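PDB 3W5M: alpha-L-rhamnosidase from Streptomyces avermitilis, which hydrolyses terminal alpha-L-rhamnose residues from citrus flavonoids such as naringin and from the arabinogalactan-protein gum arabic. Local coordinates for residues 332-336 with 448-452. Sequence-based numbering, arbitrary orientation.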
loop_
_atom_site.group_PDB
_atom_site.type_symbol
_atom_site.label_atom_id
_atom_site.label_comp_id
_atom_site.label_asym_id
_atom_site.label_seq_id
_atom_site.Cartn_x
_atom_site.Cartn_y
_atom_site.Cartn_z
ATOM N N HIS A 332 -8.716 22.254 -1.908
ATOM C CA HIS A 332 -10.005 22.788 -2.333
ATOM C C HIS A 332 -9.776 24.160 -2.953
ATOM O O HIS A 332 -8.904 24.918 -2.504
ATOM C CB HIS A 332 -10.908 22.944 -1.101
ATOM C CG HIS A 332 -11.363 21.631 -0.543
ATOM N ND1 HIS A 332 -10.536 20.804 0.196
ATOM C CD2 HIS A 332 -12.541 20.974 -0.669
ATOM C CE1 HIS A 332 -11.188 19.699 0.505
ATOM N NE2 HIS A 332 -12.405 19.774 -0.013
ATOM N N LEU A 333 -10.555 24.482 -3.987
ATOM C CA LEU A 333 -10.426 25.780 -4.650
ATOM C C LEU A 333 -11.863 26.282 -4.952
ATOM O O LEU A 333 -12.615 25.605 -5.657
ATOM C CB LEU A 333 -9.599 25.631 -5.927
ATOM C CG LEU A 333 -9.426 26.862 -6.817
ATOM C CD1 LEU A 333 -8.610 27.940 -6.117
ATOM C CD2 LEU A 333 -8.767 26.485 -8.129
ATOM N N ASN A 334 -12.211 27.429 -4.382
ATOM C CA ASN A 334 -13.521 28.096 -4.653
ATOM C C ASN A 334 -14.691 27.150 -4.455
ATOM O O ASN A 334 -15.521 26.966 -5.351
ATOM C CB ASN A 334 -13.525 28.683 -6.062
ATOM C CG ASN A 334 -12.482 29.767 -6.235
ATOM O OD1 ASN A 334 -11.845 29.879 -7.295
ATOM N ND2 ASN A 334 -12.290 30.562 -5.196
ATOM N N GLY A 335 -14.705 26.503 -3.291
ATOM C CA GLY A 335 -15.804 25.641 -2.875
ATOM C C GLY A 335 -15.899 24.265 -3.511
ATOM O O GLY A 335 -16.904 23.609 -3.359
ATOM N N ARG A 336 -14.849 23.817 -4.197
ATOM C CA ARG A 336 -14.852 22.559 -4.924
ATOM C C ARG A 336 -13.538 21.833 -4.624
ATOM O O ARG A 336 -12.460 22.420 -4.737
ATOM C CB ARG A 336 -14.977 22.831 -6.429
ATOM C CG ARG A 336 -14.866 21.607 -7.315
ATOM C CD ARG A 336 -15.429 21.871 -8.711
ATOM N NE ARG A 336 -14.915 20.911 -9.697
ATOM C CZ ARG A 336 -15.515 19.768 -10.037
ATOM N NH1 ARG A 336 -16.672 19.414 -9.483
ATOM N NH2 ARG A 336 -14.959 18.973 -10.939
ATOM N N TRP A 448 -15.440 27.824 4.281
ATOM C CA TRP A 448 -14.006 28.125 4.377
ATOM C C TRP A 448 -13.236 27.857 3.085
ATOM O O TRP A 448 -12.107 28.359 2.914
ATOM C CB TRP A 448 -13.363 27.407 5.584
ATOM C CG TRP A 448 -13.198 25.931 5.358
ATOM C CD1 TRP A 448 -14.184 24.993 5.351
ATOM C CD2 TRP A 448 -11.969 25.226 5.089
ATOM N NE1 TRP A 448 -13.649 23.743 5.122
ATOM C CE2 TRP A 448 -12.300 23.870 4.913
ATOM C CE3 TRP A 448 -10.625 25.623 4.938
ATOM C CZ2 TRP A 448 -11.338 22.889 4.641
ATOM C CZ3 TRP A 448 -9.665 24.645 4.663
ATOM C CH2 TRP A 448 -10.026 23.303 4.517
ATOM N N THR A 449 -13.790 27.041 2.191
ATOM C CA THR A 449 -13.113 26.782 0.910
ATOM C C THR A 449 -13.552 27.753 -0.173
ATOM O O THR A 449 -13.165 27.615 -1.320
ATOM C CB THR A 449 -13.292 25.335 0.437
ATOM O OG1 THR A 449 -14.660 25.119 0.080
ATOM C CG2 THR A 449 -12.915 24.370 1.563
ATOM N N SER A 450 -14.360 28.746 0.215
ATOM C CA SER A 450 -14.849 29.769 -0.708
ATOM C C SER A 450 -14.406 31.187 -0.338
ATOM O O SER A 450 -14.169 31.482 0.834
ATOM C CB SER A 450 -16.393 29.712 -0.803
ATOM O OG SER A 450 -16.790 28.529 -1.480
ATOM N N PRO A 451 -14.311 32.081 -1.339
ATOM C CA PRO A 451 -13.941 33.456 -1.022
ATOM C C PRO A 451 -15.055 34.131 -0.241
ATOM O O PRO A 451 -16.164 33.619 -0.212
ATOM C CB PRO A 451 -13.749 34.112 -2.394
ATOM C CG PRO A 451 -14.470 33.257 -3.361
ATOM C CD PRO A 451 -14.622 31.890 -2.770
ATOM N N GLY A 452 -14.736 35.251 0.413
ATOM C CA GLY A 452 -15.707 35.994 1.214
ATOM C C GLY A 452 -15.891 35.431 2.618
ATOM O O GLY A 452 -16.821 35.811 3.322
#
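The CA-to-CB bond of His332, near the end of strand 328-333, points toward the loop 448-452, where His332 CB meets Thr449 CG2 at 3.6 Å; this methyl lies obliquely to the imidazole ring, and the Thr449 side chain also touches Ala373 of strand 368-377. Leu333 has its side chain on the other side of the strand, packed on Leu372 and Ser364, and opens a type I' turn that ends at Arg336. Arg336 N donates a hydrogen bond to Leu333 O (3.2 Å), closing the turn, and Leu333 N donates one to Arg336 O (2.9 Å), so the two residues form a hydrogen-bonded antiparallel pair. The result is a beta hairpin with a two-residue loop between strands 328-333 and 336-337, at one edge of an antiparallel sheet in the beta-sandwich of the alpha-L-rhamnosidase N-terminal domain. The loop lies across the neighbouring strands of this sheet: Trp448 stacks edge-to-face on Tyr375 and Pro451 touches Ala369 and Glu308. Asn334, at the first corner with positive phi, starts its side chain away from the loop, yet the amide end swings back beside Pro451. Gly335 forms the one hydrogen bond between the segments, from Gly335 N to Thr449 O, at 2.7 Å and an N-H...O angle of 146°. Gly335 CA sits 3.4 Å from Ser450 OG; a CB here would clash with that hydroxyl, and the positive phi of 76° also favours glycine.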